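Local coordinates for chromosomal replication initiator protein dnaA (Thermotoga maritima, PDB 2Z4S), which initiates chromosomal replication as an AAA+ ATPase that, in its ATP form, binds the replication origin and drives formation of the open complex, at the adenosine-5'-diphosphate site. Coordinates in Å, arbitrary orientation; residue numbers count along the deposited sequence, not the author numbering.

The adenosine-5'-diphosphate site. Residues 102, 106-108, 113, 138-145, 202, 271, 275, 299. With ADP (adenosine-5'-diphosphate), chain B; MG (magnesium ion), chain C.
ADP lies almost wholly buried in the AAA+ nucleotide pocket of DnaA, its diphosphate wrapped by the Walker A P-loop (residues 137-144), which runs into the start of helix 143-157. Among the phosphate contacts, Lys143 runs alongside the beta-phosphate; its chain bends at the last two torsions and brings the ammonium NZ to O2B in a 3.2 Å salt bridge. Backbone N-H groups add weak hydrogen bonds, Thr144 N to beta-phosphate O1B and Leu141 N to the bridging O3A, and the helix N-terminus probably helps offset the negative charge. The magnesium ion is bound by the Thr144 hydroxyl OG1 at 2.4 Å and by beta-phosphate O3B at 2.5 Å. OD2 of Asp202, second acid of the Asp-Asp pair at the end of strand 197-201 and probably of the Walker B motif, approaches more loosely, 2.9 Å from MG.

Adenine is read by the backbone of Val108: its N-H donates to N1 at 2.8 Å, while the 6-amino N6 donates to the carbonyl O at 2.9 Å, nearly straight and on an in-plane lone pair. This pairing suits adenine's donor-acceptor edge.

Apolar groups flank the base on both sides. The Phe107 ring, CG anti to the backbone N (chi1 -162°), lies under the amino end only, N6 sitting over its centre. Across the purine, Ile271 CG2 covers the six-membered ring and Leu299 CD1 the five-membered ring, 3.5 Å from its centroid, so helices 265-279 and 299-315 close over the nucleotide. His145, also anti (chi1 -176°), turns its ND1/CE1 edge to ADP, its ring at 68° to the ADP purine; ND1 lies next to ribose C2' and CE1 points towards N3. Phe107 CD1 and Tyr102 CD2 cover its opposite faces. Tyr102 meets the ribose 3'-hydroxyl O3' edge-on through CE2.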
ATOM      1  N   TYR A 102       8.727   2.111  -2.778  1.00 56.43           N
ATOM      2  CA  TYR A 102       8.052   1.122  -1.946  1.00 54.31           C
ATOM      3  C   TYR A 102       8.841  -0.155  -1.751  1.00 53.95           C
ATOM      4  O   TYR A 102       8.631  -1.151  -2.440  1.00 54.56           O
ATOM      5  CB  TYR A 102       6.695   0.801  -2.551  1.00 51.27           C
ATOM      6  CG  TYR A 102       5.800   2.006  -2.617  1.00 50.53           C
ATOM      7  CD1 TYR A 102       4.690   2.040  -3.464  1.00 48.79           C
ATOM      8  CD2 TYR A 102       6.063   3.117  -1.827  1.00 49.66           C
ATOM      9  CE1 TYR A 102       3.870   3.155  -3.515  1.00 47.38           C
ATOM     10  CE2 TYR A 102       5.257   4.224  -1.873  1.00 49.59           C
ATOM     11  CZ  TYR A 102       4.162   4.244  -2.713  1.00 48.15           C
ATOM     12  OH  TYR A 102       3.367   5.363  -2.716  1.00 47.57           O
ATOM     13  N   ASN A 106      12.833   1.190   2.706  1.00 48.58           N
ATOM     14  CA  ASN A 106      12.409   2.562   2.946  1.00 45.73           C
ATOM     15  C   ASN A 106      11.260   2.609   3.925  1.00 44.07           C
ATOM     16  O   ASN A 106      10.583   3.630   4.067  1.00 42.90           O
ATOM     17  CB  ASN A 106      12.007   3.239   1.647  1.00 51.45           C
ATOM     18  CG  ASN A 106      13.088   3.165   0.620  1.00 53.01           C
ATOM     19  OD1 ASN A 106      14.268   3.148   0.956  1.00 54.63           O
ATOM     20  ND2 ASN A 106      12.704   3.122  -0.647  1.00 55.49           N
ATOM     21  N   PHE A 107      11.046   1.495   4.613  1.00 44.71           N
ATOM     22  CA  PHE A 107       9.966   1.430   5.573  1.00 43.93           C
ATOM     23  C   PHE A 107      10.524   1.467   6.978  1.00 43.66           C
ATOM     24  O   PHE A 107      11.212   0.557   7.419  1.00 43.19           O
ATOM     25  CB  PHE A 107       9.133   0.156   5.373  1.00 44.24           C
ATOM     26  CG  PHE A 107       7.771   0.209   6.029  1.00 41.83           C
ATOM     27  CD1 PHE A 107       6.663   0.666   5.324  1.00 42.01           C
ATOM     28  CD2 PHE A 107       7.609  -0.166   7.356  1.00 41.08           C
ATOM     29  CE1 PHE A 107       5.424   0.749   5.932  1.00 41.22           C
ATOM     30  CE2 PHE A 107       6.378  -0.087   7.969  1.00 40.62           C
ATOM     31  CZ  PHE A 107       5.281   0.373   7.258  1.00 41.71           C
ATOM     32  N   VAL A 108      10.225   2.553   7.665  1.00 54.21           N
ATOM     33  CA  VAL A 108      10.644   2.763   9.036  1.00 54.42           C
ATOM     34  C   VAL A 108       9.671   2.012   9.948  1.00 55.13           C
ATOM     35  O   VAL A 108       8.459   2.228   9.883  1.00 55.24           O
ATOM     36  CB  VAL A 108      10.599   4.267   9.356  1.00 43.50           C
ATOM     37  CG1 VAL A 108      10.755   4.503  10.839  1.00 41.02           C
ATOM     38  CG2 VAL A 108      11.670   4.980   8.558  1.00 42.42           C
ATOM     39  N   ASN A 113       3.318  -0.069  13.285  1.00 49.48           N
ATOM     40  CA  ASN A 113       3.320  -0.747  11.999  1.00 48.66           C
ATOM     41  C   ASN A 113       4.291  -1.905  11.918  1.00 49.00           C
ATOM     42  O   ASN A 113       4.543  -2.420  10.838  1.00 49.54           O
ATOM     43  CB  ASN A 113       3.644   0.235  10.887  1.00 56.14           C
ATOM     44  CG  ASN A 113       5.061   0.752  10.965  1.00 57.96           C
ATOM     45  OD1 ASN A 113       5.468   1.595  10.172  1.00 60.61           O
ATOM     46  ND2 ASN A 113       5.824   0.249  11.921  1.00 58.05           N
ATOM     47  N   GLY A 138      -6.116   2.765   8.185  1.00 33.60           N
ATOM     48  CA  GLY A 138      -6.590   4.021   7.627  1.00 32.96           C
ATOM     49  C   GLY A 138      -5.764   4.523   6.465  1.00 33.95           C
ATOM     50  O   GLY A 138      -4.855   3.851   6.004  1.00 34.12           O
ATOM     51  N   VAL A 139      -6.075   5.716   5.980  1.00 45.45           N
ATOM     52  CA  VAL A 139      -5.334   6.278   4.848  1.00 45.00           C
ATOM     53  C   VAL A 139      -3.910   6.669   5.231  1.00 46.99           C
ATOM     54  O   VAL A 139      -3.620   6.991   6.393  1.00 46.11           O
ATOM     55  CB  VAL A 139      -6.014   7.523   4.286  1.00 25.40           C
ATOM     56  CG1 VAL A 139      -5.993   7.463   2.805  1.00 21.77           C
ATOM     57  CG2 VAL A 139      -7.424   7.628   4.817  1.00 26.71           C
ATOM     58  N   GLY A 140      -3.035   6.641   4.233  1.00 51.30           N
ATOM     59  CA  GLY A 140      -1.649   6.984   4.451  1.00 53.21           C
ATOM     60  C   GLY A 140      -1.027   6.346   5.679  1.00 54.04           C
ATOM     61  O   GLY A 140      -0.629   7.056   6.596  1.00 56.13           O
ATOM     62  N   LEU A 141      -0.938   5.020   5.711  1.00 40.04           N
ATOM     63  CA  LEU A 141      -0.338   4.360   6.846  1.00 38.73           C
ATOM     64  C   LEU A 141       0.578   3.236   6.427  1.00 39.62           C
ATOM     65  O   LEU A 141       1.011   2.449   7.264  1.00 40.99           O
ATOM     66  CB  LEU A 141      -1.397   3.808   7.778  1.00 43.12           C
ATOM     67  CG  LEU A 141      -2.393   4.766   8.402  1.00 44.94           C
ATOM     68  CD1 LEU A 141      -3.113   4.004   9.505  1.00 46.31           C
ATOM     69  CD2 LEU A 141      -1.700   5.984   8.982  1.00 45.97           C
ATOM     70  N   GLY A 142       0.856   3.131   5.137  1.00 44.05           N
ATOM     71  CA  GLY A 142       1.764   2.089   4.699  1.00 45.64           C
ATOM     72  C   GLY A 142       1.237   0.925   3.883  1.00 46.41           C
ATOM     73  O   GLY A 142       2.032   0.118   3.386  1.00 46.83           O
ATOM     74  N   LYS A 143      -0.082   0.834   3.721  1.00 43.62           N
ATOM     75  CA  LYS A 143      -0.688  -0.262   2.962  1.00 42.38           C
ATOM     76  C   LYS A 143      -0.111  -0.446   1.557  1.00 42.61           C
ATOM     77  O   LYS A 143       0.387  -1.516   1.216  1.00 40.66           O
ATOM     78  CB  LYS A 143      -2.200  -0.068   2.864  1.00 38.59           C
ATOM     79  CG  LYS A 143      -2.878   0.151   4.188  1.00 38.11           C
ATOM     80  CD  LYS A 143      -4.371  -0.007   4.066  1.00 36.02           C
ATOM     81  CE  LYS A 143      -4.978   1.110   3.283  1.00 33.14           C
ATOM     82  NZ  LYS A 143      -5.024   2.298   4.145  1.00 34.48           N
ATOM     83  N   THR A 144      -0.173   0.587   0.733  1.00 53.61           N
ATOM     84  CA  THR A 144       0.351   0.445  -0.618  1.00 55.31           C
ATOM     85  C   THR A 144       1.836   0.149  -0.579  1.00 56.84           C
ATOM     86  O   THR A 144       2.331  -0.749  -1.258  1.00 56.40           O
ATOM     87  CB  THR A 144       0.168   1.720  -1.446  1.00 43.51           C
ATOM     88  OG1 THR A 144      -1.222   2.074  -1.496  1.00 44.39           O
ATOM     89  CG2 THR A 144       0.711   1.497  -2.843  1.00 39.01           C
ATOM     90  N   HIS A 145       2.538   0.921   0.239  1.00 53.76           N
ATOM     91  CA  HIS A 145       3.968   0.792   0.364  1.00 54.43           C
ATOM     92  C   HIS A 145       4.394  -0.596   0.807  1.00 53.69           C
ATOM     93  O   HIS A 145       5.335  -1.169   0.257  1.00 54.22           O
ATOM     94  CB  HIS A 145       4.468   1.860   1.329  1.00 59.73           C
ATOM     95  CG  HIS A 145       5.953   1.904   1.468  1.00 62.77           C
ATOM     96  ND1 HIS A 145       6.619   3.018   1.925  1.00 64.49           N
ATOM     97  CD2 HIS A 145       6.901   0.963   1.241  1.00 63.88           C
ATOM     98  CE1 HIS A 145       7.914   2.761   1.975  1.00 65.77           C
ATOM     99  NE2 HIS A 145       8.112   1.521   1.565  1.00 64.70           N
ATOM    100  N   ASP A 202      -6.243  -1.514  -2.187  1.00 59.62           N
ATOM    101  CA  ASP A 202      -7.530  -0.899  -1.886  1.00 59.11           C
ATOM    102  C   ASP A 202      -8.706  -1.722  -2.339  1.00 59.20           C
ATOM    103  O   ASP A 202      -9.240  -1.491  -3.416  1.00 60.83           O
ATOM    104  CB  ASP A 202      -7.624   0.472  -2.527  1.00 54.42           C
ATOM    105  CG  ASP A 202      -6.612   1.432  -1.975  1.00 57.27           C
ATOM    106  OD1 ASP A 202      -6.824   1.962  -0.859  1.00 58.16           O
ATOM    107  OD2 ASP A 202      -5.589   1.650  -2.659  1.00 59.80           O
ATOM    108  N   ILE A 271      10.426   8.717   9.962  1.00 67.91           N
ATOM    109  CA  ILE A 271       9.825   8.488   8.661  1.00 69.13           C
ATOM    110  C   ILE A 271      10.076   9.735   7.824  1.00 69.82           C
ATOM    111  O   ILE A 271      10.446   9.650   6.650  1.00 70.02           O
ATOM    112  CB  ILE A 271       8.307   8.232   8.784  1.00 68.17           C
ATOM    113  CG1 ILE A 271       8.065   6.872   9.444  1.00 67.93           C
ATOM    114  CG2 ILE A 271       7.646   8.287   7.407  1.00 68.09           C
ATOM    115  CD1 ILE A 271       6.610   6.565   9.676  1.00 66.92           C
ATOM    116  N   MET A 275      11.893   9.904   4.340  1.00 56.93           N
ATOM    117  CA  MET A 275      11.192  10.431   3.178  1.00 57.68           C
ATOM    118  C   MET A 275      12.133  11.376   2.447  1.00 58.52           C
ATOM    119  O   MET A 275      12.247  11.329   1.220  1.00 58.01           O
ATOM    120  CB  MET A 275       9.924  11.156   3.612  1.00 59.37           C
ATOM    121  CG  MET A 275       8.650  10.378   3.316  1.00 59.51           C
ATOM    122  SD  MET A 275       7.312  10.784   4.443  1.00 58.81           S
ATOM    123  CE  MET A 275       7.624  12.505   4.680  1.00 60.09           C
ATOM    124  N   LEU A 299       0.665   9.615   6.482  1.00 51.44           N
ATOM    125  CA  LEU A 299       1.994   9.805   5.991  1.00 50.69           C
ATOM    126  C   LEU A 299       1.988  10.283   4.552  1.00 52.77           C
ATOM    127  O   LEU A 299       3.031  10.637   4.013  1.00 53.49           O
ATOM    128  CB  LEU A 299       2.771   8.503   6.151  1.00 40.46           C
ATOM    129  CG  LEU A 299       2.820   7.998   7.597  1.00 35.03           C
ATOM    130  CD1 LEU A 299       3.618   6.732   7.645  1.00 34.85           C
ATOM    131  CD2 LEU A 299       3.437   9.031   8.506  1.00 33.31           C
TER
HETATM  132  PB  ADP B 501      -1.899   4.080   2.217  1.00 57.25           P
HETATM  133  O1B ADP B 501      -1.461   2.809   2.806  1.00 54.06           O
HETATM  134  O2B ADP B 501      -3.186   4.592   2.994  1.00 58.45           O
HETATM  135  O3B ADP B 501      -2.230   3.887   0.651  1.00 56.78           O
HETATM  136  PA  ADP B 501       0.594   4.815   1.657  1.00 62.09           P
HETATM  137  O1A ADP B 501       1.144   3.540   2.154  1.00 59.42           O
HETATM  138  O2A ADP B 501       0.355   4.677   0.079  1.00 64.19           O
HETATM  139  O3A ADP B 501      -0.792   5.208   2.396  1.00 60.64           O
HETATM  140  O5' ADP B 501       1.569   6.045   1.939  1.00 65.18           O
HETATM  141  C5' ADP B 501       2.765   5.695   1.317  1.00 70.95           C
HETATM  142  C4' ADP B 501       3.798   6.780   1.458  1.00 71.86           C
HETATM  143  O4' ADP B 501       4.042   7.078   2.840  1.00 69.85           O
HETATM  144  C3' ADP B 501       5.048   6.245   0.785  1.00 73.91           C
HETATM  145  O3' ADP B 501       5.453   7.071  -0.310  1.00 76.98           O
HETATM  146  C2' ADP B 501       6.095   6.149   1.881  1.00 75.05           C
HETATM  147  O2' ADP B 501       7.269   6.913   1.532  1.00 80.21           O
HETATM  148  C1' ADP B 501       5.397   6.690   3.154  1.00 73.47           C
HETATM  149  N9  ADP B 501       5.406   5.721   4.262  1.00 71.98           N
HETATM  150  C8  ADP B 501       4.344   5.025   4.762  1.00 72.90           C
HETATM  151  N7  ADP B 501       4.720   4.273   5.753  1.00 71.56           N
HETATM  152  C5  ADP B 501       6.041   4.441   5.949  1.00 71.75           C
HETATM  153  C6  ADP B 501       6.994   3.916   6.856  1.00 72.52           C
HETATM  154  N6  ADP B 501       6.613   3.013   7.827  1.00 73.33           N
HETATM  155  N1  ADP B 501       8.278   4.320   6.756  1.00 72.37           N
HETATM  156  C2  ADP B 501       8.663   5.194   5.826  1.00 72.73           C
HETATM  157  N3  ADP B 501       7.794   5.712   4.961  1.00 71.04           N
HETATM  158  C4  ADP B 501       6.497   5.366   4.987  1.00 71.31           C
HETATM  159 MG    MG C 500      -3.523   2.332  -0.777  1.00 56.53          MG